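Local coordinates for protein putative oxidoreductase (Klebsiella pneumoniae subsp. pneumoniae MGH 78578, PDB 3E82) that probably works as a nucleotide-dependent oxidoreductase of the Gfo/Idh/MocA family, pairing a Rossmann-type NAD-binding domain with a C-terminal alpha/beta domain, at residues H154-P160 with H229-A235; Y15-K20 with K45-L50; Q138-Q142 with Q292-Q296. One frame throughout, in Å; residues are numbered along the deposited sequence.

Contact 1 (H154-P160 with H229-A235); sequences HFDRFRP and HCSMLVA
The H154 imidazole carries H229 CB on one face, a CH-pi contact 3.7 Å from CB to the ring centroid and 8° off the normal. At its edge, H154 ND1 gives a hydrogen bond of 2.9 Å to D156 OD2, which lies in the ring plane and is met on its syn side; H154 NE2 bonds to E152, so carboxylates hold both ring nitrogens and fix the rotation of the ring. The F158 ring is sandwiched between P160 CD over its centre and, on the opposite face, A235 CB, displaced toward the rim, while V234 N sits at its edge. With F158 CG anti to the backbone N (chi1 -173°), the ring is placed beside residues 233-235, where F158 CE1 is 3.6 Å from L233 CD2. That methyl also presses on P160 CA at 3.5 Å, a tight fit. V234 CG2 packs against D156 CB.

Before these loop residues, the strands 154-156 and 229-231 run parallel, their directions 1° apart and axes 4.8 Å from each other. F155 N donates to H229 O (2.9 Å), S231 N to F155 O and R157 N to S231 O. The pairing outlasts the regular strands: R159 N reaches M232 O at 2.7 Å, and S231 OG accepts from L233 N in an ST turn where the second segment bends. F155 and C230 face helix 176-192, whereas H229 meets H150 of the second subunit and V234 and A235 pack against its H244 and G248. Carboxylates at both nitrogens would probably favour a protonated H154, whose charge they would largely offset, close to the subunit interface.

Contact 2 (Y15-K20 with K45-L50); sequences YGFVGK and KVKRDL
Y15 approaches helix 43-49 from the loop that leads into helix 17-28, its CA 6.9 Å from that of V46, while G16 takes the N-cap position and its carbonyl accepts from K20 N in the first turn. The Y15 side chain spans much of the gap. Its CG stands anti to the backbone N (chi1 -160°), which carries the ring across to the helix, and the hydroxyl ends at D49: Y15 OH donates to D49 OD2 over 2.7 Å, using the anti lone pair of that oxygen. D49 OD2 lies near the plane of the tyrosine ring, at its edge, although ring and carboxylate planes are turned 54° apart. Along the ring, Y15 CD2 meets V46 CG2 at 3.9 Å and Y15 CE1 lies 4.2 Å from L50 CD1.

K20, one turn into its helix, lays its CB over one face of the Y15 ring, offset toward the rim. Its chain then runs extended as far as CE, the K20 atom closest to D49 OD2 at 3.0 Å, and bends at the last torsion (chi4 -61°), so that NZ is turned off and makes only a long salt bridge of 3.7 Å with D49 OD2. From the other helix, K45 bends at chi3 to bring NZ within 3.4 Å of Y15 O, a weak hydrogen bond.

V38 and S40 touch both Y15 and V46, so the ring is packed where strand 33-39 passes into helix 43-49. The glycines G16 and G19 fit the GxGxxG turn of Rossmann folds, consistent with a dinucleotide-binding loop. One carboxylate oxygen thus accepts a phenol hydrogen bond and lies near an ammonium group, which would probably favour a charged D49.

Contact 3 (Q138-Q142 with Q292-Q296); sequences QVIEQ and QATPQ
Q292 extends its side chain toward helix 131-142 and lays its amide nitrogen against Q138 and V139, with V139 CG2 3.9 Å from Q292 NE2. The chain of Q292 is stretched out, CG anti to the backbone N, which carries the amide from the end of strand 289-292 to the helix surface. There Q292 NE2 donates to Q138 OE1 over 3.0 Å. The bond is bent, with an N-H...O angle of 133°. The acceptor lies in the amide plane of Q292, but the donor stands above the carbonyl plane of Q138, 64° out of it, and so does not use a lone pair; the two amide planes are 68° apart.

Q138 also reaches out with an extended chain, and its OE1 lies 4.0 Å from P295 CD. The Q138 and P295 side chains slide past each other in opposite directions, so the proline ring borders the amide. P295 also touches L134 of the same helix, one turn before Q138. Q142 reaches toward Q292 from the next turn of the helix.

Behind the amides, V139 packs on L280 and I282, and Q292 on I282, while the backbone of Q292 pairs with that of L280. Helix 131-142 packs across a face of the mixed sheet, V139 on strand 280-284 and I140 on strand 148-156, and the polar pair sits at the rim of that apolar seam. The strongly angled amide bond, with only 180 Å² buried between the two segments, is consistent with a modest polar link at the surface; the bend and the approach off the lone pair probably make it weaker than a straight amide bond.

In the fold
Contact 2 lies in the N-terminal Rossmann domain, its centre about 35 Å from that of contact 3 and about 30 Å from that of contact 1. Contacts 1 and 3 both belong to the C-terminal domain and its mixed sheet: helix 131-142 of contact 3 is followed directly by strand 148-156 of contact 1, and along the chain contact 3 encloses contact 1. Contact 1, partly buried and touched by the second subunit, combines backbone bonds between parallel strands with histidine-carboxylate and aromatic packing. Contact 2, also partly buried, has side chains spanning a loop and a helix through a phenol-carboxylate bond. Contact 3, at the surface, has one bent amide bond.

Contact 1 (H154-P160 with H229-A235)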
loop_
_atom_site.group_PDB
_atom_site.type_symbol
_atom_site.label_atom_id
_atom_site.label_comp_id
_atom_site.label_asym_id
_atom_site.label_seq_id
_atom_site.Cartn_x
_atom_site.Cartn_y
_atom_site.Cartn_z
ATOM N N HIS B 154 -7.515 -2.387 -4.894
ATOM C CA HIS B 154 -6.569 -2.812 -5.922
ATOM C C HIS B 154 -7.157 -3.267 -7.249
ATOM O O HIS B 154 -8.268 -3.794 -7.323
ATOM C CB HIS B 154 -5.734 -4.014 -5.449
ATOM C CG HIS B 154 -4.717 -3.701 -4.400
ATOM N ND1 HIS B 154 -3.418 -4.155 -4.478
ATOM C CD2 HIS B 154 -4.810 -3.019 -3.235
ATOM C CE1 HIS B 154 -2.753 -3.765 -3.405
ATOM N NE2 HIS B 154 -3.575 -3.075 -2.635
ATOM N N PHE B 155 -6.371 -3.057 -8.295
ATOM C CA PHE B 155 -6.682 -3.563 -9.618
ATOM C C PHE B 155 -5.331 -4.118 -10.024
ATOM O O PHE B 155 -4.419 -3.362 -10.338
ATOM C CB PHE B 155 -7.069 -2.510 -10.643
ATOM C CG PHE B 155 -7.249 -3.101 -12.011
ATOM C CD1 PHE B 155 -8.459 -3.683 -12.373
ATOM C CD2 PHE B 155 -6.165 -3.215 -12.882
ATOM C CE1 PHE B 155 -8.588 -4.376 -13.572
ATOM C CE2 PHE B 155 -6.287 -3.911 -14.087
ATOM C CZ PHE B 155 -7.501 -4.492 -14.429
ATOM N N ASP B 156 -5.192 -5.435 -9.995
ATOM C CA ASP B 156 -3.921 -6.051 -10.340
ATOM C C ASP B 156 -4.128 -7.266 -11.224
ATOM O O ASP B 156 -5.130 -7.970 -11.117
ATOM C CB ASP B 156 -3.164 -6.483 -9.071
ATOM C CG ASP B 156 -2.891 -5.321 -8.110
ATOM O OD1 ASP B 156 -2.847 -4.160 -8.574
ATOM O OD2 ASP B 156 -2.704 -5.566 -6.891
ATOM N N ARG B 157 -3.176 -7.502 -12.109
ATOM C CA ARG B 157 -3.225 -8.658 -12.985
ATOM C C ARG B 157 -1.789 -9.054 -13.306
ATOM O O ARG B 157 -0.852 -8.322 -12.980
ATOM C CB ARG B 157 -4.053 -8.342 -14.242
ATOM C CG ARG B 157 -5.526 -8.155 -13.874
ATOM C CD ARG B 157 -6.515 -8.087 -15.029
ATOM N NE ARG B 157 -7.856 -7.828 -14.491
ATOM C CZ ARG B 157 -8.961 -7.677 -15.220
ATOM N NH1 ARG B 157 -8.913 -7.757 -16.546
ATOM N NH2 ARG B 157 -10.125 -7.439 -14.620
ATOM N N PHE B 158 -1.606 -10.225 -13.900
ATOM C CA PHE B 158 -0.264 -10.681 -14.222
ATOM C C PHE B 158 -0.073 -10.752 -15.725
ATOM O O PHE B 158 -0.587 -11.650 -16.390
ATOM C CB PHE B 158 -0.002 -12.050 -13.593
ATOM C CG PHE B 158 1.419 -12.514 -13.734
ATOM C CD1 PHE B 158 2.455 -11.832 -13.101
ATOM C CD2 PHE B 158 1.723 -13.627 -14.511
ATOM C CE1 PHE B 158 3.777 -12.255 -13.240
ATOM C CE2 PHE B 158 3.043 -14.056 -14.656
ATOM C CZ PHE B 158 4.069 -13.371 -14.021
ATOM N N ARG B 159 0.669 -9.786 -16.249
ATOM C CA ARG B 159 0.946 -9.705 -17.670
ATOM C C ARG B 159 2.362 -9.191 -17.879
ATOM O O ARG B 159 2.577 -8.032 -18.245
ATOM C CB ARG B 159 -0.082 -8.793 -18.343
ATOM C CG ARG B 159 -1.484 -9.395 -18.319
ATOM C CD ARG B 159 -2.568 -8.419 -18.739
ATOM N NE ARG B 159 -3.894 -9.029 -18.619
ATOM C CZ ARG B 159 -5.041 -8.362 -18.721
ATOM N NH1 ARG B 159 -5.031 -7.052 -18.947
ATOM N NH2 ARG B 159 -6.200 -9.002 -18.598
ATOM N N PRO B 160 3.355 -10.062 -17.645
ATOM C CA PRO B 160 4.770 -9.719 -17.799
ATOM C C PRO B 160 5.126 -9.399 -19.248
ATOM O O PRO B 160 6.049 -8.626 -19.520
ATOM C CB PRO B 160 5.478 -10.969 -17.284
ATOM C CG PRO B 160 4.537 -12.064 -17.697
ATOM C CD PRO B 160 3.197 -11.487 -17.300
ATOM N N HIS B 229 -4.252 1.054 -5.625
ATOM C CA HIS B 229 -3.084 0.436 -6.249
ATOM C C HIS B 229 -3.399 -0.343 -7.525
ATOM O O HIS B 229 -4.300 -1.178 -7.548
ATOM C CB HIS B 229 -2.404 -0.497 -5.236
ATOM C CG HIS B 229 -1.087 -1.043 -5.696
ATOM N ND1 HIS B 229 0.103 -0.374 -5.501
ATOM C CD2 HIS B 229 -0.779 -2.165 -6.391
ATOM C CE1 HIS B 229 1.087 -1.060 -6.058
ATOM N NE2 HIS B 229 0.578 -2.150 -6.604
ATOM N N CYS B 230 -2.627 -0.058 -8.572
ATOM C CA CYS B 230 -2.763 -0.710 -9.877
ATOM C C CYS B 230 -1.420 -1.311 -10.296
ATOM O O CYS B 230 -0.380 -0.679 -10.129
ATOM C CB CYS B 230 -3.174 0.314 -10.944
ATOM S SG CYS B 230 -4.745 1.110 -10.672
ATOM N N SER B 231 -1.439 -2.526 -10.838
ATOM C CA SER B 231 -0.204 -3.156 -11.310
ATOM C C SER B 231 -0.464 -4.258 -12.328
ATOM O O SER B 231 -1.428 -4.994 -12.205
ATOM C CB SER B 231 0.599 -3.755 -10.150
ATOM O OG SER B 231 1.765 -4.397 -10.652
HETATM N N MSE B 232 0.405 -4.364 -13.325
HETATM C CA MSE B 232 0.280 -5.391 -14.353
HETATM C C MSE B 232 1.154 -6.602 -14.017
HETATM O O MSE B 232 1.216 -7.564 -14.782
HETATM C CB MSE B 232 0.693 -4.828 -15.717
HETATM C CG MSE B 232 -0.210 -3.713 -16.217
HETATM SE SE MSE B 232 -2.003 -4.371 -16.500
HETATM C CE MSE B 232 -2.027 -4.333 -18.445
ATOM N N LEU B 233 1.833 -6.560 -12.875
ATOM C CA LEU B 233 2.687 -7.678 -12.485
ATOM C C LEU B 233 2.411 -8.244 -11.110
ATOM O O LEU B 233 3.209 -8.086 -10.190
ATOM C CB LEU B 233 4.160 -7.292 -12.569
ATOM C CG LEU B 233 4.837 -7.540 -13.914
ATOM C CD1 LEU B 233 6.328 -7.370 -13.736
ATOM C CD2 LEU B 233 4.526 -8.947 -14.421
ATOM N N VAL B 234 1.277 -8.915 -10.979
ATOM C CA VAL B 234 0.897 -9.530 -9.717
ATOM C C VAL B 234 0.417 -10.940 -10.024
ATOM O O VAL B 234 -0.737 -11.143 -10.394
ATOM C CB VAL B 234 -0.237 -8.740 -9.018
ATOM C CG1 VAL B 234 -0.634 -9.433 -7.717
ATOM C CG2 VAL B 234 0.219 -7.318 -8.732
ATOM N N ALA B 235 1.313 -11.910 -9.884
ATOM C CA ALA B 235 0.978 -13.303 -10.154
ATOM C C ALA B 235 -0.028 -13.813 -9.136
ATOM O O ALA B 235 -0.804 -14.719 -9.432
ATOM C CB ALA B 235 2.235 -14.167 -10.128
#

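Contact 2 (Y15-K20 with K45-L50)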
loop_
_atom_site.group_PDB
_atom_site.type_symbol
_atom_site.label_atom_id
_atom_site.label_comp_id
_atom_site.label_asym_id
_atom_site.label_seq_id
_atom_site.Cartn_x
_atom_site.Cartn_y
_atom_site.Cartn_z
ATOM N N TYR B 15 -19.902 1.493 -32.303
ATOM C CA TYR B 15 -20.185 0.096 -32.024
ATOM C C TYR B 15 -18.865 -0.650 -31.976
ATOM O O TYR B 15 -18.698 -1.724 -32.561
ATOM C CB TYR B 15 -21.091 -0.510 -33.091
ATOM C CG TYR B 15 -21.798 -1.755 -32.615
ATOM C CD1 TYR B 15 -22.705 -1.697 -31.557
ATOM C CD2 TYR B 15 -21.556 -2.993 -33.208
ATOM C CE1 TYR B 15 -23.356 -2.837 -31.105
ATOM C CE2 TYR B 15 -22.200 -4.141 -32.760
ATOM C CZ TYR B 15 -23.097 -4.054 -31.712
ATOM O OH TYR B 15 -23.741 -5.182 -31.269
ATOM N N GLY B 16 -17.913 -0.043 -31.286
ATOM C CA GLY B 16 -16.623 -0.665 -31.122
ATOM C C GLY B 16 -16.738 -1.623 -29.954
ATOM O O GLY B 16 -17.843 -2.030 -29.569
ATOM N N PHE B 17 -15.601 -1.983 -29.380
ATOM C CA PHE B 17 -15.579 -2.904 -28.259
ATOM C C PHE B 17 -16.544 -2.536 -27.128
ATOM O O PHE B 17 -17.374 -3.348 -26.721
ATOM C CB PHE B 17 -14.166 -3.002 -27.698
ATOM C CG PHE B 17 -14.105 -3.683 -26.373
ATOM C CD1 PHE B 17 -14.251 -5.057 -26.279
ATOM C CD2 PHE B 17 -13.959 -2.938 -25.208
ATOM C CE1 PHE B 17 -14.257 -5.688 -25.035
ATOM C CE2 PHE B 17 -13.964 -3.555 -23.962
ATOM C CZ PHE B 17 -14.113 -4.931 -23.875
ATOM N N VAL B 18 -16.428 -1.317 -26.615
ATOM C CA VAL B 18 -17.277 -0.880 -25.516
ATOM C C VAL B 18 -18.756 -0.761 -25.885
ATOM O O VAL B 18 -19.623 -1.180 -25.126
ATOM C CB VAL B 18 -16.779 0.465 -24.941
ATOM C CG1 VAL B 18 -17.724 0.954 -23.846
ATOM C CG2 VAL B 18 -15.369 0.291 -24.373
ATOM N N GLY B 19 -19.040 -0.195 -27.050
ATOM C CA GLY B 19 -20.422 -0.052 -27.468
ATOM C C GLY B 19 -21.113 -1.395 -27.624
ATOM O O GLY B 19 -22.264 -1.562 -27.216
ATOM N N LYS B 20 -20.400 -2.361 -28.197
ATOM C CA LYS B 20 -20.949 -3.696 -28.429
ATOM C C LYS B 20 -20.989 -4.601 -27.199
ATOM O O LYS B 20 -21.964 -5.316 -26.983
ATOM C CB LYS B 20 -20.151 -4.401 -29.535
ATOM C CG LYS B 20 -20.492 -5.887 -29.728
ATOM C CD LYS B 20 -19.521 -6.552 -30.703
ATOM C CE LYS B 20 -19.984 -7.932 -31.162
ATOM N NZ LYS B 20 -20.134 -8.902 -30.044
ATOM N N LYS B 45 -21.735 -5.204 -39.389
ATOM C CA LYS B 45 -21.249 -5.583 -38.066
ATOM C C LYS B 45 -22.333 -5.339 -37.015
ATOM O O LYS B 45 -22.558 -6.165 -36.126
ATOM C CB LYS B 45 -19.999 -4.779 -37.702
ATOM C CG LYS B 45 -19.463 -5.081 -36.311
ATOM C CD LYS B 45 -18.217 -4.263 -35.987
ATOM C CE LYS B 45 -18.517 -2.768 -35.964
ATOM N NZ LYS B 45 -17.309 -1.949 -35.645
ATOM N N VAL B 46 -23.001 -4.195 -37.124
ATOM C CA VAL B 46 -24.060 -3.841 -36.191
ATOM C C VAL B 46 -25.249 -4.773 -36.372
ATOM O O VAL B 46 -25.682 -5.437 -35.425
ATOM C CB VAL B 46 -24.532 -2.393 -36.408
ATOM C CG1 VAL B 46 -25.602 -2.034 -35.379
ATOM C CG2 VAL B 46 -23.350 -1.444 -36.304
ATOM N N LYS B 47 -25.767 -4.829 -37.596
ATOM C CA LYS B 47 -26.910 -5.677 -37.905
ATOM C C LYS B 47 -26.713 -7.134 -37.483
ATOM O O LYS B 47 -27.677 -7.810 -37.133
ATOM C CB LYS B 47 -27.229 -5.607 -39.403
ATOM C CG LYS B 47 -27.710 -4.241 -39.890
ATOM C CD LYS B 47 -29.131 -3.957 -39.446
ATOM C CE LYS B 47 -29.686 -2.691 -40.093
ATOM N NZ LYS B 47 -31.123 -2.464 -39.721
ATOM N N ARG B 48 -25.476 -7.622 -37.508
ATOM C CA ARG B 48 -25.216 -9.006 -37.112
ATOM C C ARG B 48 -25.673 -9.298 -35.683
ATOM O O ARG B 48 -26.050 -10.430 -35.361
ATOM C CB ARG B 48 -23.728 -9.349 -37.253
ATOM C CG ARG B 48 -23.329 -9.838 -38.650
ATOM C CD ARG B 48 -21.976 -10.548 -38.648
ATOM N NE ARG B 48 -20.849 -9.633 -38.486
ATOM C CZ ARG B 48 -20.476 -8.732 -39.395
ATOM N NH1 ARG B 48 -21.140 -8.620 -40.541
ATOM N NH2 ARG B 48 -19.438 -7.943 -39.157
ATOM N N ASP B 49 -25.635 -8.275 -34.830
ATOM C CA ASP B 49 -26.048 -8.416 -33.435
ATOM C C ASP B 49 -27.451 -7.855 -33.213
ATOM O O ASP B 49 -28.269 -8.456 -32.521
ATOM C CB ASP B 49 -25.089 -7.666 -32.496
ATOM C CG ASP B 49 -23.695 -8.261 -32.469
ATOM O OD1 ASP B 49 -23.563 -9.487 -32.651
ATOM O OD2 ASP B 49 -22.730 -7.500 -32.242
ATOM N N LEU B 50 -27.709 -6.689 -33.793
ATOM C CA LEU B 50 -28.991 -6.007 -33.651
ATOM C C LEU B 50 -29.649 -5.881 -35.021
ATOM O O LEU B 50 -29.690 -4.794 -35.602
ATOM C CB LEU B 50 -28.764 -4.617 -33.048
ATOM C CG LEU B 50 -27.745 -4.599 -31.900
ATOM C CD1 LEU B 50 -27.560 -3.183 -31.384
ATOM C CD2 LEU B 50 -28.216 -5.521 -30.785
#

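Contact 3 (Q138-Q142 with Q292-Q296)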
loop_
_atom_site.group_PDB
_atom_site.type_symbol
_atom_site.label_atom_id
_atom_site.label_comp_id
_atom_site.label_asym_id
_atom_site.label_seq_id
_atom_site.Cartn_x
_atom_site.Cartn_y
_atom_site.Cartn_z
ATOM N N GLN B 138 -21.291 -2.268 2.328
ATOM C CA GLN B 138 -22.243 -2.830 3.274
ATOM C C GLN B 138 -21.607 -3.076 4.637
ATOM O O GLN B 138 -22.172 -2.716 5.661
ATOM C CB GLN B 138 -22.806 -4.140 2.721
ATOM C CG GLN B 138 -23.728 -4.870 3.677
ATOM C CD GLN B 138 -24.164 -6.228 3.142
ATOM O OE1 GLN B 138 -23.330 -7.098 2.844
ATOM N NE2 GLN B 138 -25.471 -6.419 3.017
ATOM N N VAL B 139 -20.431 -3.692 4.650
ATOM C CA VAL B 139 -19.754 -3.966 5.917
ATOM C C VAL B 139 -19.399 -2.664 6.638
ATOM O O VAL B 139 -19.605 -2.545 7.846
ATOM C CB VAL B 139 -18.475 -4.804 5.705
ATOM C CG1 VAL B 139 -17.765 -5.012 7.041
ATOM C CG2 VAL B 139 -18.841 -6.156 5.080
ATOM N N ILE B 140 -18.880 -1.687 5.899
ATOM C CA ILE B 140 -18.525 -0.404 6.498
ATOM C C ILE B 140 -19.748 0.284 7.112
ATOM O O ILE B 140 -19.717 0.714 8.270
ATOM C CB ILE B 140 -17.915 0.569 5.456
ATOM C CG1 ILE B 140 -16.583 0.010 4.936
ATOM C CG2 ILE B 140 -17.730 1.959 6.087
ATOM C CD1 ILE B 140 -15.949 0.834 3.816
ATOM N N GLU B 141 -20.815 0.395 6.326
ATOM C CA GLU B 141 -22.043 1.046 6.782
ATOM C C GLU B 141 -22.735 0.323 7.934
ATOM O O GLU B 141 -23.437 0.948 8.731
ATOM C CB GLU B 141 -23.005 1.212 5.607
ATOM C CG GLU B 141 -22.692 2.445 4.766
ATOM C CD GLU B 141 -23.470 2.493 3.464
ATOM O OE1 GLU B 141 -24.608 1.974 3.421
ATOM O OE2 GLU B 141 -22.938 3.062 2.485
ATOM N N GLN B 142 -22.531 -0.990 8.007
ATOM C CA GLN B 142 -23.087 -1.828 9.068
ATOM C C GLN B 142 -22.486 -1.411 10.410
ATOM O O GLN B 142 -23.067 -1.662 11.470
ATOM C CB GLN B 142 -22.718 -3.293 8.830
ATOM C CG GLN B 142 -23.749 -4.157 8.141
ATOM C CD GLN B 142 -23.129 -5.447 7.605
ATOM O OE1 GLN B 142 -22.063 -5.888 8.066
ATOM N NE2 GLN B 142 -23.796 -6.061 6.635
ATOM N N GLN B 292 -19.038 -13.444 5.058
ATOM C CA GLN B 292 -20.326 -12.781 4.911
ATOM C C GLN B 292 -20.629 -12.778 3.424
ATOM O O GLN B 292 -19.797 -12.351 2.614
ATOM C CB GLN B 292 -20.288 -11.348 5.434
ATOM C CG GLN B 292 -21.635 -10.651 5.294
ATOM C CD GLN B 292 -21.696 -9.320 6.009
ATOM O OE1 GLN B 292 -21.365 -9.222 7.190
ATOM N NE2 GLN B 292 -22.139 -8.285 5.298
ATOM N N ALA B 293 -21.805 -13.280 3.064
ATOM C CA ALA B 293 -22.204 -13.347 1.662
ATOM C C ALA B 293 -22.065 -11.989 0.988
ATOM O O ALA B 293 -22.452 -10.964 1.544
ATOM C CB ALA B 293 -23.645 -13.854 1.538
ATOM N N THR B 294 -21.480 -11.994 -0.206
ATOM C CA THR B 294 -21.304 -10.773 -0.980
ATOM C C THR B 294 -22.565 -10.523 -1.805
ATOM O O THR B 294 -23.072 -11.427 -2.469
ATOM C CB THR B 294 -20.102 -10.885 -1.943
ATOM O OG1 THR B 294 -18.921 -11.212 -1.198
ATOM C CG2 THR B 294 -19.879 -9.562 -2.677
ATOM N N PRO B 295 -23.093 -9.293 -1.760
ATOM C CA PRO B 295 -24.300 -8.957 -2.518
ATOM C C PRO B 295 -24.074 -9.041 -4.025
ATOM O O PRO B 295 -22.950 -8.858 -4.514
ATOM C CB PRO B 295 -24.625 -7.543 -2.041
ATOM C CG PRO B 295 -23.272 -6.986 -1.697
ATOM C CD PRO B 295 -22.608 -8.133 -0.992
ATOM N N GLN B 296 -25.141 -9.344 -4.752
ATOM C CA GLN B 296 -25.067 -9.457 -6.200
ATOM C C GLN B 296 -24.742 -8.086 -6.764
ATOM O O GLN B 296 -25.188 -7.070 -6.230
ATOM C CB GLN B 296 -26.409 -9.926 -6.777
ATOM C CG GLN B 296 -26.370 -10.223 -8.283
ATOM C CD GLN B 296 -27.592 -9.689 -9.039
ATOM O OE1 GLN B 296 -28.713 -9.719 -8.534
ATOM N NE2 GLN B 296 -27.374 -9.214 -10.262
#